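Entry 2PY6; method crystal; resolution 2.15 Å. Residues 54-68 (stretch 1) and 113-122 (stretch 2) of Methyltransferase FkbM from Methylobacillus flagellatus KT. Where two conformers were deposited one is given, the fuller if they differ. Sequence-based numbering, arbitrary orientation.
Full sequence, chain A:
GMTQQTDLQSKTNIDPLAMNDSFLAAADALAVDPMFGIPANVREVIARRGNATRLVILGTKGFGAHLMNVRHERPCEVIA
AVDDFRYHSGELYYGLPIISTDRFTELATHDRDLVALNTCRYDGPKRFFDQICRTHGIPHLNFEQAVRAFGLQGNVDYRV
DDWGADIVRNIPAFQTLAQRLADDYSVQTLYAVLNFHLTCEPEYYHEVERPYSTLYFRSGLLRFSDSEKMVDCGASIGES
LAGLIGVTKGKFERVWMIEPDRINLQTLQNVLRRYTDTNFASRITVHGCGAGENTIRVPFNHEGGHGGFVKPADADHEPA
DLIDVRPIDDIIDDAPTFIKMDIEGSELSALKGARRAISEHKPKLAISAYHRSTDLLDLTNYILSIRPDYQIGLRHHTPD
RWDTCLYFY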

# COMPACT_ATOMS: atom_id res chain seq x y z
N ARG A 54 -26.39 -18.72 19.51
CA ARG A 54 -25.99 -17.43 18.94
C ARG A 54 -24.50 -17.53 18.49
O ARG A 54 -23.67 -18.06 19.21
CB ARG A 54 -26.26 -16.28 19.93
CG ARG A 54 -27.78 -16.02 20.14
CD ARG A 54 -28.06 -14.99 21.22
N LEU A 55 -24.19 -17.07 17.28
CA LEU A 55 -22.81 -17.13 16.78
C LEU A 55 -22.29 -15.75 16.30
O LEU A 55 -23.02 -14.93 15.74
CB LEU A 55 -22.72 -18.17 15.64
CG LEU A 55 -21.36 -18.45 14.96
CD1 LEU A 55 -20.50 -19.45 15.69
CD2 LEU A 55 -21.58 -18.99 13.56
N VAL A 56 -21.02 -15.51 16.56
CA VAL A 56 -20.31 -14.30 16.10
C VAL A 56 -19.18 -14.76 15.17
O VAL A 56 -18.37 -15.64 15.53
CB VAL A 56 -19.69 -13.49 17.25
CG1 VAL A 56 -18.88 -12.32 16.71
CG2 VAL A 56 -20.76 -12.95 18.17
N ILE A 57 -19.12 -14.17 13.98
CA ILE A 57 -18.08 -14.47 13.02
C ILE A 57 -16.88 -13.57 13.30
O ILE A 57 -17.03 -12.34 13.35
CB ILE A 57 -18.54 -14.20 11.57
CG1 ILE A 57 -19.81 -14.98 11.22
CG2 ILE A 57 -17.41 -14.46 10.60
CD1 ILE A 57 -19.82 -16.41 11.64
N LEU A 58 -15.70 -14.16 13.50
CA LEU A 58 -14.50 -13.35 13.71
C LEU A 58 -13.77 -13.27 12.39
O LEU A 58 -13.37 -14.30 11.83
CB LEU A 58 -13.59 -13.96 14.78
CG LEU A 58 -14.25 -14.29 16.11
CD1 LEU A 58 -13.23 -14.98 17.04
CD2 LEU A 58 -14.86 -13.02 16.75
N GLY A 59 -13.60 -12.05 11.91
CA GLY A 59 -12.95 -11.78 10.62
C GLY A 59 -13.94 -11.65 9.48
O GLY A 59 -14.96 -12.32 9.46
N THR A 60 -13.65 -10.77 8.53
CA THR A 60 -14.53 -10.56 7.37
C THR A 60 -13.83 -10.89 6.05
O THR A 60 -14.38 -10.66 4.98
CB THR A 60 -15.10 -9.12 7.30
OG1 THR A 60 -14.04 -8.17 7.18
CG2 THR A 60 -15.95 -8.79 8.51
N LYS A 61 -12.65 -11.49 6.13
CA LYS A 61 -11.83 -11.79 4.97
C LYS A 61 -11.47 -13.28 4.92
O LYS A 61 -10.47 -13.61 4.29
CB LYS A 61 -10.52 -10.97 5.00
CG LYS A 61 -10.68 -9.45 4.85
N GLY A 62 -12.26 -14.16 5.54
CA GLY A 62 -11.90 -15.59 5.60
C GLY A 62 -12.93 -16.50 4.95
O GLY A 62 -13.45 -16.16 3.90
N PHE A 63 -13.20 -17.64 5.56
CA PHE A 63 -14.22 -18.59 5.08
C PHE A 63 -15.65 -18.25 5.60
O PHE A 63 -16.56 -19.05 5.45
CB PHE A 63 -13.84 -20.03 5.52
CG PHE A 63 -12.70 -20.69 4.73
CD1 PHE A 63 -11.68 -19.96 4.10
CD2 PHE A 63 -12.60 -22.08 4.71
CE1 PHE A 63 -10.65 -20.61 3.41
CE2 PHE A 63 -11.57 -22.74 4.03
CZ PHE A 63 -10.60 -21.99 3.38
N GLY A 64 -15.86 -17.08 6.21
CA GLY A 64 -17.19 -16.72 6.76
C GLY A 64 -18.30 -16.60 5.72
O GLY A 64 -19.50 -16.69 6.06
N ALA A 65 -17.88 -16.37 4.47
CA ALA A 65 -18.78 -16.26 3.33
C ALA A 65 -19.37 -17.62 3.03
O ALA A 65 -20.49 -17.69 2.54
CB ALA A 65 -18.04 -15.72 2.09
N HIS A 66 -18.61 -18.68 3.33
CA HIS A 66 -19.09 -20.04 3.11
C HIS A 66 -20.21 -20.42 4.09
O HIS A 66 -21.08 -21.23 3.73
CB HIS A 66 -17.96 -21.07 3.18
CG HIS A 66 -16.95 -20.94 2.09
ND1 HIS A 66 -17.25 -21.17 0.76
CD2 HIS A 66 -15.62 -20.68 2.13
CE1 HIS A 66 -16.16 -21.02 0.03
NE2 HIS A 66 -15.16 -20.73 0.84
N LEU A 67 -20.19 -19.88 5.31
CA LEU A 67 -21.28 -20.13 6.28
C LEU A 67 -22.53 -19.31 5.95
O LEU A 67 -23.67 -19.80 6.11
CB LEU A 67 -20.84 -19.80 7.73
CG LEU A 67 -21.99 -19.79 8.78
CD1 LEU A 67 -22.67 -21.17 8.89
CD2 LEU A 67 -21.55 -19.30 10.14
N MSE A 68 -22.34 -18.06 5.52
CA MSE A 68 -23.45 -17.16 5.16
C MSE A 68 -24.17 -17.54 3.83
O MSE A 68 -25.40 -17.38 3.73
CB MSE A 68 -22.98 -15.69 5.15
CG MSE A 68 -22.37 -15.24 6.50
SE MSE A 68 -23.47 -15.64 8.11
CE MSE A 68 -25.01 -14.55 7.73
N ASP A 113 -23.28 -19.83 25.70
CA ASP A 113 -24.49 -19.71 24.83
C ASP A 113 -24.16 -18.99 23.48
O ASP A 113 -24.86 -19.22 22.46
CB ASP A 113 -25.81 -19.30 25.48
CG ASP A 113 -26.56 -20.51 26.10
OD1 ASP A 113 -25.90 -21.53 26.45
OD2 ASP A 113 -27.81 -20.42 26.23
N LEU A 114 -23.12 -18.15 23.52
CA LEU A 114 -22.62 -17.42 22.34
C LEU A 114 -21.30 -18.07 21.94
O LEU A 114 -20.36 -18.14 22.75
CB LEU A 114 -22.38 -15.94 22.63
CG LEU A 114 -21.86 -15.09 21.46
CD1 LEU A 114 -22.89 -15.00 20.33
CD2 LEU A 114 -21.46 -13.70 21.93
N VAL A 115 -21.24 -18.55 20.69
CA VAL A 115 -20.05 -19.19 20.15
C VAL A 115 -19.39 -18.24 19.12
O VAL A 115 -20.07 -17.46 18.45
CB VAL A 115 -20.44 -20.51 19.50
CG1 VAL A 115 -19.24 -21.22 18.92
CG2 VAL A 115 -21.15 -21.41 20.54
N ALA A 116 -18.06 -18.30 19.02
CA ALA A 116 -17.35 -17.51 18.02
C ALA A 116 -16.76 -18.42 16.92
O ALA A 116 -16.10 -19.42 17.19
CB ALA A 116 -16.28 -16.66 18.67
N LEU A 117 -17.03 -18.08 15.67
CA LEU A 117 -16.40 -18.78 14.55
C LEU A 117 -15.17 -17.99 14.09
O LEU A 117 -15.31 -16.92 13.52
CB LEU A 117 -17.37 -18.96 13.40
CG LEU A 117 -16.81 -19.43 12.04
CD1 LEU A 117 -15.86 -20.61 12.10
CD2 LEU A 117 -17.97 -19.77 11.14
N ASN A 118 -13.98 -18.51 14.34
CA ASN A 118 -12.74 -17.90 13.87
C ASN A 118 -12.57 -18.30 12.40
O ASN A 118 -12.19 -19.44 12.10
CB ASN A 118 -11.55 -18.34 14.74
CG ASN A 118 -10.27 -17.56 14.46
OD1 ASN A 118 -10.18 -16.82 13.49
ND2 ASN A 118 -9.26 -17.72 15.32
N THR A 119 -12.83 -17.35 11.49
CA THR A 119 -12.73 -17.56 10.02
C THR A 119 -11.30 -17.38 9.44
O THR A 119 -11.05 -17.69 8.26
CB THR A 119 -13.67 -16.61 9.23
OG1 THR A 119 -13.23 -15.24 9.38
CG2 THR A 119 -15.08 -16.76 9.68
N CYS A 120 -10.40 -16.87 10.28
CA CYS A 120 -9.02 -16.62 9.92
C CYS A 120 -8.24 -17.93 9.77
O CYS A 120 -8.47 -18.88 10.52
CB CYS A 120 -8.38 -15.71 10.93
SG CYS A 120 -9.26 -14.10 11.00
N ARG A 121 -7.41 -17.98 8.73
CA ARG A 121 -6.63 -19.16 8.36
C ARG A 121 -5.14 -18.95 8.55
O ARG A 121 -4.41 -19.94 8.58
CB ARG A 121 -6.85 -19.53 6.89
CG ARG A 121 -8.28 -19.57 6.36
CD ARG A 121 -9.10 -20.66 6.95
NE ARG A 121 -8.78 -21.98 6.41
CZ ARG A 121 -9.47 -23.09 6.68
NH1 ARG A 121 -10.50 -23.04 7.52
NH2 ARG A 121 -9.13 -24.25 6.13
N TYR A 122 -4.70 -17.69 8.64
CA TYR A 122 -3.29 -17.38 8.77
C TYR A 122 -2.90 -16.95 10.20
O TYR A 122 -3.71 -16.41 10.94
CB TYR A 122 -2.83 -16.44 7.64
CG TYR A 122 -3.19 -17.07 6.26
CD1 TYR A 122 -2.77 -18.38 5.93
CD2 TYR A 122 -3.95 -16.37 5.32
CE1 TYR A 122 -3.11 -18.97 4.71
CE2 TYR A 122 -4.28 -16.96 4.09
CZ TYR A 122 -3.87 -18.25 3.80
OH TYR A 122 -4.19 -18.82 2.58
O HOH W 1 -11.24 -13.41 8.21

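Adjacent parallel strands illustrate a general principle: the backbone ladder fixes the register, and the rotamers then decide how each side chain uses the space the ladder leaves. In the methyltransferase FkbM, strands 54-58 and 114-118 pair in this way. Val-115 N donates to Arg-54 O (2.9 Å), Val-56 N to Val-115 O (2.9 Å), Leu-117 N to Val-56 O (2.8 Å) and Leu-58 N to Leu-117 O (2.8 Å). Residues paired across the ladder send their side chains to the same face, so lateral packing depends largely on chi angles.

On the face carrying Leu-55, Val-115, Ile-57 and Leu-117, Leu-55 is t at chi1 and p at chi2. This conformation brings its end back toward the neighbouring strand, with CD1 3.9 Å from Val-115 CG1 and also 3.9 Å from Leu-117 CB. Leu-117, likewise t and p, places CD2 3.9 Å from Ile-57 CD1 and 3.7 Å from Leu-67 CD2, so that one methyl touches both the strand and the helix that follows it. Ile-57, m at both angles, has CG2 3.4 Å from Thr-119 CG2. The other face repeats the theme with different partners. Leu-114 (t, p) sets CD1 3.7 Å from Val-56 CG2, while Leu-58, in the m, t rotamer, extends CD1 to within 3.8 Å of Ala-116 CB.

Where the strands end, Thr-119 takes over. Its p rotamer directs OG1 to Leu-58 O, to which it donates at 2.6 Å; Thr-119 N donates to the same oxygen at 3.1 Å, so backbone and side chain together close the ladder. The hydroxyl also accepts from water 1 (OG1 to water O, 2.9 Å), and that water in turn accepts from Lys-61 N at 3.2 Å. The tight fit has a price in side-chain volume: a CB on Gly-59 would lie 2.8 Å from Thr-119 OG1, and one on Gly-62 would come 2.2 Å from Thr-119 O. Asn-118, t at chi1, turns OD1 back to accept from Cys-120 N (3.2 Å), bracing the turn within its own stretch.

Beyond this turn the packing becomes aromatic. Arg-121 is m at chi1, chi2 and chi3, a folded conformation that lays its guanidinium flat on the Phe-63 ring, the planes only 12° apart and CE2 of Phe-63 3.4 Å from CZ of Arg-121. The aliphatic part shares the same ring, Arg-121 CD lying 3.9 Å from the centroid of Phe-63. Stacking leaves the guanidinium nitrogens free at their edges, and all three are hydrogen-bonded elsewhere in the structure.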